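Local atomic coordinates of periplasmic binding protein (Veillonella parvula, PDB entry 4MO9), a protein that probably acts as the extracytoplasmic solute-binding component of an ABC importer for iron-siderophore or other metal-chelate cargo. Residues Thr347-Glu350 with Phe351-Phe355; His157-Ser160 with Ile161-Ile164; Asp80-Lys83 with His84-Glu88. All blocks are in the same frame, centred on the assembly; numbering follows the deposited sequence.

Contact 1 (Thr347-Glu350 with Phe351-Phe355); sequences TLKE and FYDKF
K349 and D353, one helical turn apart, lean across each other at a slant, and their charged ends meet in a loose salt bridge: NZ of K349 lies 3.4 Å from OD2 of D353, a weak hydrogen bond. The lysine chain runs straight as far as CE and turns only at its last torsion (chi4 55°), which swings NZ toward the two carboxylate oxygens of D353, nearer to OD2. Its methylenes join in, CG of K349 coming within 3.5 Å of the same OD2. L348 and Y352 instead lie side by side and point the same way, with CD1 of L348 4.1 Å from CE1 of Y352. The tyrosine ring also turns an edge to its own helix, the carbonyl O of L348 lying in the ring plane 3.4 Å from CD1 of Y352. All these pairs are i/i+4 neighbours on helix 344-355, near the C-terminal end of this substrate-binding-protein chain. E350 and K354 likewise run alongside each other, but OE2 of E350 meets the aliphatic CD of K354 at 3.7 Å, while NZ bends away. The charged residues lie on the outer side; F351 and Y352 pack against A57 and F53 of helix 52-59.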
loop_
_atom_site.group_PDB
_atom_site.type_symbol
_atom_site.label_atom_id
_atom_site.label_comp_id
_atom_site.label_asym_id
_atom_site.label_seq_id
_atom_site.Cartn_x
_atom_site.Cartn_y
_atom_site.Cartn_z
ATOM N N THR A 347 -0.712 -14.016 6.172
ATOM C CA THR A 347 -1.441 -12.821 6.630
ATOM C C THR A 347 -2.184 -12.126 5.488
ATOM O O THR A 347 -3.356 -11.766 5.632
ATOM C CB THR A 347 -0.488 -11.814 7.286
ATOM O OG1 THR A 347 -0.014 -12.360 8.530
ATOM C CG2 THR A 347 -1.200 -10.487 7.533
ATOM N N LEU A 348 -1.507 -11.932 4.354
ATOM C CA LEU A 348 -2.151 -11.302 3.203
ATOM C C LEU A 348 -3.302 -12.172 2.697
ATOM O O LEU A 348 -4.425 -11.680 2.510
ATOM C CB LEU A 348 -1.140 -11.022 2.079
ATOM C CG LEU A 348 -1.656 -10.222 0.874
ATOM C CD1 LEU A 348 -2.173 -8.837 1.295
ATOM C CD2 LEU A 348 -0.593 -10.090 -0.204
ATOM N N LYS A 349 -3.025 -13.458 2.488
ATOM C CA LYS A 349 -4.053 -14.412 2.051
ATOM C C LYS A 349 -5.258 -14.413 3.004
ATOM O O LYS A 349 -6.419 -14.415 2.572
ATOM C CB LYS A 349 -3.457 -15.828 1.933
ATOM C CG LYS A 349 -4.491 -16.885 1.585
ATOM C CD LYS A 349 -3.898 -18.281 1.476
ATOM C CE LYS A 349 -5.013 -19.297 1.309
ATOM N NZ LYS A 349 -5.883 -18.960 0.150
ATOM N N GLU A 350 -4.979 -14.397 4.302
ATOM C CA GLU A 350 -6.046 -14.426 5.292
ATOM C C GLU A 350 -6.875 -13.139 5.251
ATOM O O GLU A 350 -8.100 -13.184 5.430
ATOM C CB GLU A 350 -5.471 -14.665 6.687
ATOM C CG GLU A 350 -6.515 -14.949 7.752
ATOM C CD GLU A 350 -5.893 -15.334 9.080
ATOM O OE1 GLU A 350 -4.673 -15.632 9.108
ATOM O OE2 GLU A 350 -6.629 -15.337 10.091
ATOM N N PHE A 351 -6.225 -12.002 4.999
ATOM C CA PHE A 351 -6.970 -10.749 4.871
ATOM C C PHE A 351 -7.949 -10.881 3.707
ATOM O O PHE A 351 -9.123 -10.517 3.826
ATOM C CB PHE A 351 -6.047 -9.535 4.676
ATOM C CG PHE A 351 -6.785 -8.232 4.641
ATOM C CD1 PHE A 351 -6.907 -7.462 5.787
ATOM C CD2 PHE A 351 -7.387 -7.787 3.471
ATOM C CE1 PHE A 351 -7.628 -6.254 5.767
ATOM C CE2 PHE A 351 -8.112 -6.591 3.441
ATOM C CZ PHE A 351 -8.228 -5.825 4.580
ATOM N N TYR A 352 -7.475 -11.405 2.580
ATOM C CA TYR A 352 -8.378 -11.654 1.451
ATOM C C TYR A 352 -9.485 -12.644 1.818
ATOM O O TYR A 352 -10.671 -12.353 1.609
ATOM C CB TYR A 352 -7.616 -12.186 0.231
ATOM C CG TYR A 352 -7.048 -11.116 -0.675
ATOM C CD1 TYR A 352 -5.911 -10.404 -0.312
ATOM C CD2 TYR A 352 -7.639 -10.834 -1.900
ATOM C CE1 TYR A 352 -5.379 -9.419 -1.140
ATOM C CE2 TYR A 352 -7.127 -9.846 -2.734
ATOM C CZ TYR A 352 -5.990 -9.148 -2.356
ATOM O OH TYR A 352 -5.473 -8.162 -3.186
ATOM N N ASP A 353 -9.098 -13.815 2.330
ATOM C CA ASP A 353 -10.065 -14.867 2.673
ATOM C C ASP A 353 -11.153 -14.359 3.623
ATOM O O ASP A 353 -12.340 -14.626 3.428
ATOM C CB ASP A 353 -9.362 -16.068 3.319
ATOM C CG ASP A 353 -8.566 -16.911 2.323
ATOM O OD1 ASP A 353 -8.784 -16.790 1.095
ATOM O OD2 ASP A 353 -7.720 -17.707 2.783
ATOM N N LYS A 354 -10.740 -13.615 4.645
ATOM C CA LYS A 354 -11.659 -13.137 5.681
ATOM C C LYS A 354 -12.563 -11.979 5.265
ATOM O O LYS A 354 -13.747 -11.967 5.625
ATOM C CB LYS A 354 -10.896 -12.736 6.950
ATOM C CG LYS A 354 -10.549 -13.894 7.878
ATOM C CD LYS A 354 -9.680 -13.433 9.055
ATOM C CE LYS A 354 -10.413 -12.438 9.957
ATOM N NZ LYS A 354 -11.524 -13.061 10.736
ATOM N N PHE A 355 -12.022 -11.008 4.523
ATOM C CA PHE A 355 -12.726 -9.728 4.323
ATOM C C PHE A 355 -13.059 -9.350 2.879
ATOM O O PHE A 355 -14.089 -8.723 2.626
ATOM C CB PHE A 355 -11.917 -8.582 4.931
ATOM C CG PHE A 355 -11.606 -8.766 6.384
ATOM C CD1 PHE A 355 -12.630 -8.882 7.315
ATOM C CD2 PHE A 355 -10.288 -8.807 6.825
ATOM C CE1 PHE A 355 -12.347 -9.049 8.663
ATOM C CE2 PHE A 355 -10.000 -8.967 8.178
ATOM C CZ PHE A 355 -11.033 -9.089 9.093
#

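Contact 2 (His157-Ser160 with Ile161-Ile164)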
loop_
_atom_site.group_PDB
_atom_site.type_symbol
_atom_site.label_atom_id
_atom_site.label_comp_id
_atom_site.label_asym_id
_atom_site.label_seq_id
_atom_site.Cartn_x
_atom_site.Cartn_y
_atom_site.Cartn_z
ATOM N N HIS A 157 -4.044 4.190 11.265
ATOM C CA HIS A 157 -4.706 3.073 10.595
ATOM C C HIS A 157 -5.996 2.722 11.324
ATOM O O HIS A 157 -7.035 2.550 10.689
ATOM C CB HIS A 157 -3.804 1.843 10.542
ATOM C CG HIS A 157 -2.996 1.740 9.286
ATOM N ND1 HIS A 157 -3.194 0.740 8.354
ATOM C CD2 HIS A 157 -1.990 2.509 8.817
ATOM C CE1 HIS A 157 -2.337 0.904 7.357
ATOM N NE2 HIS A 157 -1.599 1.966 7.608
ATOM N N GLN A 158 -5.930 2.597 12.648
ATOM C CA GLN A 158 -7.124 2.267 13.427
ATOM C C GLN A 158 -8.227 3.307 13.230
ATOM O O GLN A 158 -9.415 2.965 13.063
ATOM C CB GLN A 158 -6.777 2.166 14.917
ATOM C CG GLN A 158 -5.835 1.002 15.272
ATOM C CD GLN A 158 -5.486 0.982 16.754
ATOM O OE1 GLN A 158 -5.467 2.032 17.416
ATOM N NE2 GLN A 158 -5.233 -0.212 17.292
ATOM N N LYS A 159 -7.856 4.580 13.281
ATOM C CA LYS A 159 -8.859 5.635 13.214
ATOM C C LYS A 159 -9.432 5.677 11.794
ATOM O O LYS A 159 -10.616 5.908 11.607
ATOM C CB LYS A 159 -8.253 6.981 13.628
ATOM C CG LYS A 159 -9.247 8.017 14.111
ATOM C CD LYS A 159 -9.699 7.761 15.558
ATOM C CE LYS A 159 -10.695 8.841 16.019
ATOM N NZ LYS A 159 -11.202 8.688 17.428
ATOM N N SER A 160 -8.589 5.418 10.797
ATOM C CA SER A 160 -9.038 5.407 9.413
ATOM C C SER A 160 -10.036 4.292 9.163
ATOM O O SER A 160 -11.114 4.533 8.594
ATOM C CB SER A 160 -7.844 5.280 8.468
ATOM O OG SER A 160 -6.974 6.391 8.659
ATOM N N ILE A 161 -9.681 3.077 9.588
ATOM C CA ILE A 161 -10.587 1.931 9.484
ATOM C C ILE A 161 -11.901 2.226 10.214
ATOM O O ILE A 161 -12.996 1.958 9.709
ATOM C CB ILE A 161 -9.933 0.674 10.083
ATOM C CG1 ILE A 161 -8.730 0.255 9.225
ATOM C CG2 ILE A 161 -10.944 -0.482 10.201
ATOM C CD1 ILE A 161 -7.840 -0.805 9.874
ATOM N N GLU A 162 -11.790 2.772 11.414
ATOM C CA GLU A 162 -12.959 3.039 12.243
ATOM C C GLU A 162 -13.871 4.084 11.581
ATOM O O GLU A 162 -15.107 3.921 11.562
ATOM C CB GLU A 162 -12.476 3.464 13.635
ATOM C CG GLU A 162 -13.478 4.136 14.555
ATOM C CD GLU A 162 -12.775 4.746 15.762
ATOM O OE1 GLU A 162 -13.100 5.894 16.131
ATOM O OE2 GLU A 162 -11.868 4.075 16.317
ATOM N N ALA A 163 -13.271 5.132 11.008
ATOM C CA ALA A 163 -14.057 6.201 10.378
ATOM C C ALA A 163 -14.816 5.716 9.127
ATOM O O ALA A 163 -15.998 6.061 8.929
ATOM C CB ALA A 163 -13.172 7.400 10.043
ATOM N N ILE A 164 -14.144 4.926 8.294
ATOM C CA ILE A 164 -14.759 4.399 7.079
ATOM C C ILE A 164 -15.879 3.429 7.452
ATOM O O ILE A 164 -16.975 3.476 6.872
ATOM C CB ILE A 164 -13.733 3.696 6.171
ATOM C CG1 ILE A 164 -12.654 4.689 5.722
ATOM C CG2 ILE A 164 -14.431 3.084 4.957
ATOM C CD1 ILE A 164 -11.521 4.062 4.910
#
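K159 and E162 form an i/i+3 pair on helix 154-168, the helix that follows strand 143-147 at the edge of the four-stranded parallel sheet in this alpha/beta binding-protein fold. From CB the lysine sets off with CG opposite its own backbone N (chi1 -157°), then bends at chi2 (78°) and runs straight to the amine. That bend carries its outer half past the glutamate: CD of K159 is 3.9 Å from OE1 of E162, CE draws slightly closer, and NZ ends 3.6 Å from the same oxygen. The two chains cross obliquely, and the salt bridge is long, an electrostatic link on the more solvent-accessible side of the helix. E162 reaches it with a chain extended beyond CG, while its CB rests on the carbonyl O of Q158, 3.2 Å away.

The inner side faces the protein core. S160 OG is held by the carbonyl of S156 and the backbone N of D148, tying the helix to the end of the strand. H157 stacks its ring on Y181, and I164 packs on I147 and on L58 of helix 52-59. Four backbone bonds run through the turn, the straightest from I161 N to H157 O at 175°. Beside that bond, CG1 of I161 presses to 3.2 Å from H157 O.

Contact 3 (Asp80-Lys83 with His84-Glu88); sequences DMWK and HFTAE
The carbonyl O of W82 is gripped twice by T86, by its backbone N at 3.0 Å and by its hydroxyl OG1 at 2.6 Å, the two donors arriving from opposite faces of the carbonyl plane. The hydroxyl gets there because chi1 of T86 (56°) puts OG1 between the backbone N and the carbonyl carbon, folded back over the preceding turn. Such a threonine bond to the carbonyl four residues earlier is a familiar helix interaction. The same torsion leaves the methyl CG2 to lie over one face of the indole: it sits over the centre of the six-membered ring of W82, 3.4 Å from the centroid and 13° off the normal, a close CH-pi contact.

One residue back in each segment, F85 lays a ring face over the carbonyl O of M81 (a selenomethionine), which is 3.1 Å from CG of F85 and also accepts a hydrogen bond from the backbone N of F85 at 2.8 Å. CB of M81 stands over that ring as well, 4.2 Å from its centroid.

These i/i+4 pairs belong to helix 79-88 of the alpha/beta binding-protein fold. K83 forms a salt bridge with E279, and H84 NE2 bonds the carbonyl of S359. W82 packs on L74 and Q75 of helix 73-77, while M81 and F85 touch F53 and F52 of helix 52-59.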
loop_
_atom_site.group_PDB
_atom_site.type_symbol
_atom_site.label_atom_id
_atom_site.label_comp_id
_atom_site.label_asym_id
_atom_site.label_seq_id
_atom_site.Cartn_x
_atom_site.Cartn_y
_atom_site.Cartn_z
ATOM N N ASP A 80 -3.557 -4.860 -13.377
ATOM C CA ASP A 80 -3.713 -6.281 -13.100
ATOM C C ASP A 80 -4.770 -6.494 -12.019
ATOM O O ASP A 80 -5.568 -7.433 -12.104
ATOM C CB ASP A 80 -2.382 -6.955 -12.736
ATOM C CG ASP A 80 -1.759 -6.388 -11.479
ATOM O OD1 ASP A 80 -1.825 -5.149 -11.277
ATOM O OD2 ASP A 80 -1.181 -7.192 -10.700
HETATM N N MSE A 81 -4.796 -5.610 -11.023
HETATM C CA MSE A 81 -5.832 -5.668 -9.999
HETATM C C MSE A 81 -7.209 -5.344 -10.596
HETATM O O MSE A 81 -8.204 -6.018 -10.301
HETATM C CB MSE A 81 -5.510 -4.703 -8.853
HETATM C CG MSE A 81 -4.330 -5.123 -8.003
HETATM SE SE MSE A 81 -3.977 -3.797 -6.619
HETATM C CE MSE A 81 -2.759 -4.866 -5.531
ATOM N N TRP A 82 -7.262 -4.321 -11.445
ATOM C CA TRP A 82 -8.509 -3.954 -12.115
ATOM C C TRP A 82 -9.110 -5.119 -12.906
ATOM O O TRP A 82 -10.321 -5.350 -12.833
ATOM C CB TRP A 82 -8.307 -2.735 -13.026
ATOM C CG TRP A 82 -9.578 -2.256 -13.658
ATOM C CD1 TRP A 82 -9.895 -2.256 -14.985
ATOM C CD2 TRP A 82 -10.715 -1.720 -12.971
ATOM N NE1 TRP A 82 -11.164 -1.748 -15.166
ATOM C CE2 TRP A 82 -11.687 -1.407 -13.946
ATOM C CE3 TRP A 82 -11.002 -1.465 -11.628
ATOM C CZ2 TRP A 82 -12.929 -0.852 -13.616
ATOM C CZ3 TRP A 82 -12.232 -0.926 -11.298
ATOM C CH2 TRP A 82 -13.180 -0.621 -12.289
ATOM N N LYS A 83 -8.281 -5.853 -13.654
ATOM C CA LYS A 83 -8.786 -6.997 -14.415
ATOM C C LYS A 83 -9.327 -8.073 -13.484
ATOM O O LYS A 83 -10.390 -8.649 -13.723
ATOM C CB LYS A 83 -7.687 -7.640 -15.271
ATOM C CG LYS A 83 -7.022 -6.744 -16.293
ATOM C CD LYS A 83 -5.826 -7.496 -16.920
ATOM C CE LYS A 83 -4.620 -6.577 -17.125
ATOM N NZ LYS A 83 -3.335 -7.317 -17.018
ATOM N N HIS A 84 -8.569 -8.366 -12.434
ATOM C CA HIS A 84 -8.929 -9.434 -11.517
ATOM C C HIS A 84 -10.239 -9.090 -10.808
ATOM O O HIS A 84 -11.164 -9.909 -10.732
ATOM C CB HIS A 84 -7.814 -9.623 -10.491
ATOM C CG HIS A 84 -8.010 -10.803 -9.596
ATOM N ND1 HIS A 84 -7.925 -12.103 -10.051
ATOM C CD2 HIS A 84 -8.292 -10.885 -8.273
ATOM C CE1 HIS A 84 -8.146 -12.932 -9.047
ATOM N NE2 HIS A 84 -8.374 -12.219 -7.955
ATOM N N PHE A 85 -10.321 -7.861 -10.312
ATOM C CA PHE A 85 -11.467 -7.448 -9.520
ATOM C C PHE A 85 -12.722 -7.360 -10.386
ATOM O O PHE A 85 -13.793 -7.806 -9.975
ATOM C CB PHE A 85 -11.194 -6.119 -8.812
ATOM C CG PHE A 85 -10.044 -6.168 -7.833
ATOM C CD1 PHE A 85 -9.478 -7.384 -7.448
ATOM C CD2 PHE A 85 -9.531 -4.991 -7.292
ATOM C CE1 PHE A 85 -8.412 -7.420 -6.550
ATOM C CE2 PHE A 85 -8.464 -5.021 -6.393
ATOM C CZ PHE A 85 -7.906 -6.236 -6.024
ATOM N N THR A 86 -12.590 -6.796 -11.585
ATOM C CA THR A 86 -13.746 -6.650 -12.473
ATOM C C THR A 86 -14.218 -8.003 -12.994
ATOM O O THR A 86 -15.409 -8.203 -13.237
ATOM C CB THR A 86 -13.487 -5.659 -13.638
ATOM O OG1 THR A 86 -12.327 -6.052 -14.378
ATOM C CG2 THR A 86 -13.283 -4.263 -13.098
ATOM N N ALA A 87 -13.288 -8.939 -13.140
ATOM C CA ALA A 87 -13.641 -10.288 -13.568
ATOM C C ALA A 87 -14.586 -10.924 -12.556
ATOM O O ALA A 87 -15.548 -11.601 -12.930
ATOM C CB ALA A 87 -12.394 -11.142 -13.738
ATOM N N GLU A 88 -14.311 -10.696 -11.277
ATOM C CA GLU A 88 -15.087 -11.326 -10.212
ATOM C C GLU A 88 -16.264 -10.462 -9.757
ATOM O O GLU A 88 -17.225 -10.969 -9.178
ATOM C CB GLU A 88 -14.171 -11.692 -9.036
ATOM C CG GLU A 88 -12.949 -12.508 -9.482
ATOM C CD GLU A 88 -12.180 -13.138 -8.333
ATOM O OE1 GLU A 88 -12.360 -12.699 -7.172
ATOM O OE2 GLU A 88 -11.393 -14.078 -8.599
#

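Along the chain the order is contact 3, contact 2, contact 1, each within a single helix: 79-88, 154-168 and 344-355. Contacts 1 and 3 have centres 17 Å apart and touch through Y352 OH and CZ of F85, 4.2 Å apart. Contact 2 lies 18 Å from contact 1 and 25 Å from contact 3, centre to centre, and touches neither. Helix 52-59 links all three, meeting side chains from each, and helix 171-194 packs on both 154-168 and 344-355. A helix near the C-terminus is thus built against much earlier helices. The M81 side chain of contact 3 is about 11 Å from bound trimethylamine oxide, whose pocket includes S73 and R78, the latter just ahead of helix 79-88.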